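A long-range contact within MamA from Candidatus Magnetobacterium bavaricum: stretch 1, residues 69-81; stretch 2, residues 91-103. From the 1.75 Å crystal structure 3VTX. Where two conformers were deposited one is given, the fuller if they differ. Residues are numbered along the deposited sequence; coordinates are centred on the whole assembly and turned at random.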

# COMPACT_ATOMS: atom_id res chain seq x y z
N ASP A 69 0.29 -18.32 6.00
CA ASP A 69 -0.89 -18.03 5.18
C ASP A 69 -0.49 -17.27 3.93
O ASP A 69 -0.13 -16.11 4.00
CB ASP A 69 -1.89 -17.26 6.00
CG ASP A 69 -3.26 -17.09 5.30
OD1 ASP A 69 -3.32 -17.09 4.04
OD2 ASP A 69 -4.27 -16.83 6.02
N THR A 70 -0.61 -17.92 2.77
CA THR A 70 -0.23 -17.34 1.52
C THR A 70 -1.42 -16.87 0.71
O THR A 70 -1.29 -16.65 -0.48
CB THR A 70 0.66 -18.29 0.72
OG1 THR A 70 -0.10 -19.48 0.45
CG2 THR A 70 1.96 -18.65 1.51
N THR A 71 -2.57 -16.68 1.38
CA THR A 71 -3.82 -16.46 0.66
C THR A 71 -4.42 -15.05 0.78
O THR A 71 -5.46 -14.79 0.22
CB THR A 71 -4.92 -17.43 1.14
OG1 THR A 71 -5.32 -17.05 2.46
CG2 THR A 71 -4.43 -18.95 1.10
N SER A 72 -3.75 -14.12 1.49
CA SER A 72 -4.34 -12.84 1.80
C SER A 72 -3.66 -11.74 0.92
O SER A 72 -2.43 -11.39 1.14
CB SER A 72 -4.12 -12.46 3.28
OG SER A 72 -4.37 -11.08 3.55
N ALA A 73 -4.39 -11.20 -0.02
CA ALA A 73 -3.84 -10.14 -0.89
C ALA A 73 -3.40 -8.93 -0.02
O ALA A 73 -2.34 -8.32 -0.25
CB ALA A 73 -4.82 -9.71 -1.98
N GLU A 74 -4.22 -8.61 0.95
CA GLU A 74 -3.96 -7.44 1.84
C GLU A 74 -2.65 -7.62 2.59
O GLU A 74 -1.87 -6.68 2.69
CB GLU A 74 -5.11 -7.21 2.81
CG GLU A 74 -4.93 -5.98 3.69
CD GLU A 74 -5.97 -5.73 4.79
OE1 GLU A 74 -6.33 -6.67 5.54
OE2 GLU A 74 -6.28 -4.53 4.99
N ALA A 75 -2.44 -8.79 3.17
CA ALA A 75 -1.19 -9.01 3.87
C ALA A 75 0.04 -8.78 2.99
O ALA A 75 1.00 -8.17 3.42
CB ALA A 75 -1.16 -10.40 4.50
N TYR A 76 0.02 -9.33 1.78
CA TYR A 76 1.06 -9.12 0.81
C TYR A 76 1.20 -7.63 0.44
O TYR A 76 2.34 -7.16 0.25
CB TYR A 76 0.89 -10.04 -0.39
CG TYR A 76 1.36 -11.45 -0.17
CD1 TYR A 76 2.70 -11.72 0.02
CD2 TYR A 76 0.46 -12.54 -0.19
CE1 TYR A 76 3.13 -13.03 0.21
CE2 TYR A 76 0.90 -13.84 -0.01
CZ TYR A 76 2.20 -14.08 0.17
OH TYR A 76 2.68 -15.39 0.32
N TYR A 77 0.08 -6.94 0.28
CA TYR A 77 0.11 -5.53 -0.05
C TYR A 77 0.82 -4.78 1.07
O TYR A 77 1.60 -3.87 0.81
CB TYR A 77 -1.33 -4.99 -0.26
CG TYR A 77 -1.37 -3.46 -0.37
CD1 TYR A 77 -0.82 -2.77 -1.49
CD2 TYR A 77 -1.88 -2.70 0.68
CE1 TYR A 77 -0.87 -1.42 -1.52
CE2 TYR A 77 -1.91 -1.28 0.64
CZ TYR A 77 -1.37 -0.69 -0.47
OH TYR A 77 -1.34 0.68 -0.58
N ILE A 78 0.46 -5.06 2.31
CA ILE A 78 1.02 -4.33 3.44
C ILE A 78 2.48 -4.68 3.57
O ILE A 78 3.30 -3.80 3.73
CB ILE A 78 0.27 -4.57 4.75
CG1 ILE A 78 -1.21 -4.13 4.62
CG2 ILE A 78 1.04 -3.84 5.89
CD1 ILE A 78 -2.16 -4.58 5.81
N LEU A 79 2.82 -5.95 3.40
CA LEU A 79 4.20 -6.41 3.46
C LEU A 79 5.00 -5.75 2.36
O LEU A 79 6.08 -5.26 2.57
CB LEU A 79 4.28 -7.93 3.28
CG LEU A 79 5.70 -8.58 3.21
CD1 LEU A 79 6.54 -8.15 4.44
CD2 LEU A 79 5.63 -10.16 3.10
N GLY A 80 4.46 -5.74 1.16
CA GLY A 80 5.23 -5.09 0.07
C GLY A 80 5.36 -3.59 0.21
O GLY A 80 6.42 -3.02 -0.02
N SER A 81 4.28 -2.94 0.62
CA SER A 81 4.32 -1.50 0.97
C SER A 81 5.37 -1.18 2.04
O SER A 81 6.14 -0.21 1.92
CB SER A 81 2.92 -0.98 1.38
OG SER A 81 1.98 -1.04 0.34
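Stretch 2 91-103: AAIDALQRAIALN

Stretch 2 is helical from Ala91 to Leu102, with phi/psi near -65/-42 throughout most of its length; Asn103, at -150/100, is the first residue to leave helical values. It lies antiparallel on helix 73-81, with a signed crossing angle of -161° and axes 7.5 Å apart at closest approach. Small residues lie where the backbones come nearest: Ala73 CA lies 4.2 Å from Ala99 CA, and Gly80 CA 4.0 Å from Ala92 CA. At Gly80 the backbone of stretch 1 packs directly on alanine methyls, with Gly80 O 3.3 Å from Ala92 CB and Gly80 CA 3.5 Å from Ala95 CB. An ideal CB on Gly80 would come within 2.8 Å of Leu96 CG and 3.0 Å of Ala92 O, both clashes.

Tyr76 is the principal knob, seated among Ala95, Arg98, Ala99 and Leu102. Its CB points toward stretch 2, and chi1 of -79° (m) with chi2 of -67° lays one ring face over Arg98 CB, which stands 3.8 Å from the ring centroid and 11° off the normal, a CH-pi contact. Arg98 takes m and t for its first two torsions, and its chain runs on past the ring, with Arg98 CD 3.7 Å from Tyr76 CE1. Leu102 (chi1 -64°, chi2 162°, hence m,t) brings CD1 to 3.6 Å from Tyr76 CD2 and also 3.6 Å from Thr70 O, so one methyl meets both the ring and the loop before the helix.

Leu96 has the same m,t rotamer. Its CB starts sideways, but the end of the chain comes nearer, placing CD2 4.0 Å from CD1 of Tyr77, whose own CB points away (chi1 169°, t). No hydrogen bond crosses the interface; close packing accounts for the 576 Å² buried.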

# COMPACT_ATOMS: atom_id res chain seq x y z
N ALA A 91 12.06 -7.04 -2.43
CA ALA A 91 11.11 -7.73 -1.60
C ALA A 91 9.73 -7.06 -1.77
O ALA A 91 8.72 -7.70 -1.55
CB ALA A 91 11.57 -7.67 -0.07
N ALA A 92 9.73 -5.77 -2.02
CA ALA A 92 8.49 -5.01 -2.20
C ALA A 92 7.79 -5.53 -3.46
O ALA A 92 6.61 -5.78 -3.45
CB ALA A 92 8.73 -3.51 -2.29
N ILE A 93 8.53 -5.57 -4.56
CA ILE A 93 8.01 -6.11 -5.84
C ILE A 93 7.46 -7.49 -5.61
O ILE A 93 6.35 -7.81 -6.02
CB ILE A 93 9.11 -6.12 -6.92
CG1 ILE A 93 9.48 -4.69 -7.36
CG2 ILE A 93 8.65 -6.88 -8.17
CD1 ILE A 93 10.81 -4.65 -8.09
N ASP A 94 8.27 -8.37 -5.01
CA ASP A 94 7.85 -9.77 -4.86
C ASP A 94 6.50 -9.86 -4.14
O ASP A 94 5.58 -10.48 -4.64
CB ASP A 94 8.88 -10.63 -4.14
CG ASP A 94 10.18 -10.83 -4.93
OD1 ASP A 94 10.30 -10.54 -6.17
OD2 ASP A 94 11.15 -11.24 -4.24
N ALA A 95 6.36 -9.15 -3.01
CA ALA A 95 5.14 -9.12 -2.30
C ALA A 95 3.99 -8.48 -3.01
O ALA A 95 2.90 -9.00 -2.96
CB ALA A 95 5.34 -8.40 -0.90
N LEU A 96 4.22 -7.36 -3.69
CA LEU A 96 3.14 -6.69 -4.37
C LEU A 96 2.63 -7.57 -5.54
O LEU A 96 1.41 -7.61 -5.77
CB LEU A 96 3.57 -5.33 -4.91
CG LEU A 96 3.90 -4.35 -3.79
CD1 LEU A 96 4.71 -3.17 -4.26
CD2 LEU A 96 2.60 -3.85 -3.18
N GLN A 97 3.56 -8.25 -6.21
CA GLN A 97 3.22 -9.20 -7.29
C GLN A 97 2.31 -10.30 -6.73
O GLN A 97 1.31 -10.72 -7.37
CB GLN A 97 4.47 -9.86 -7.91
CG GLN A 97 5.24 -9.01 -8.91
CD GLN A 97 6.49 -9.71 -9.41
OE1 GLN A 97 6.93 -10.69 -8.83
NE2 GLN A 97 7.06 -9.21 -10.49
N ARG A 98 2.66 -10.78 -5.55
CA ARG A 98 1.83 -11.77 -4.91
C ARG A 98 0.48 -11.25 -4.58
O ARG A 98 -0.48 -11.97 -4.75
CB ARG A 98 2.49 -12.44 -3.73
CG ARG A 98 3.64 -13.37 -4.19
CD ARG A 98 4.17 -14.31 -3.13
NE ARG A 98 5.57 -14.00 -2.78
CZ ARG A 98 6.66 -14.44 -3.40
NH1 ARG A 98 6.59 -15.28 -4.44
NH2 ARG A 98 7.85 -14.05 -2.96
N ALA A 99 0.38 -10.00 -4.12
CA ALA A 99 -0.91 -9.40 -3.82
C ALA A 99 -1.81 -9.34 -5.06
O ALA A 99 -3.05 -9.57 -5.02
CB ALA A 99 -0.73 -7.96 -3.27
N ILE A 100 -1.20 -8.92 -6.14
CA ILE A 100 -1.89 -8.72 -7.40
C ILE A 100 -2.31 -10.10 -7.96
O ILE A 100 -3.33 -10.23 -8.63
CB ILE A 100 -0.98 -7.99 -8.39
CG1 ILE A 100 -0.94 -6.51 -7.97
CG2 ILE A 100 -1.47 -8.15 -9.86
CD1 ILE A 100 0.25 -5.80 -8.59
N ALA A 101 -1.45 -11.08 -7.79
CA ALA A 101 -1.76 -12.44 -8.33
C ALA A 101 -2.99 -12.92 -7.58
O ALA A 101 -3.89 -13.54 -8.17
CB ALA A 101 -0.56 -13.41 -8.15
N LEU A 102 -3.06 -12.62 -6.28
CA LEU A 102 -4.19 -12.98 -5.47
C LEU A 102 -5.42 -12.13 -5.68
O LEU A 102 -6.50 -12.55 -5.32
CB LEU A 102 -3.87 -13.02 -3.98
CG LEU A 102 -2.85 -14.07 -3.53
CD1 LEU A 102 -2.32 -13.70 -2.17
CD2 LEU A 102 -3.45 -15.48 -3.48
N ASN A 103 -5.29 -10.90 -6.21
CA ASN A 103 -6.43 -10.04 -6.47
C ASN A 103 -6.01 -9.18 -7.67
O ASN A 103 -5.32 -8.15 -7.54
CB ASN A 103 -6.83 -9.20 -5.24
CG ASN A 103 -7.97 -8.13 -5.55
OD1 ASN A 103 -8.44 -8.03 -6.68
ND2 ASN A 103 -8.34 -7.33 -4.53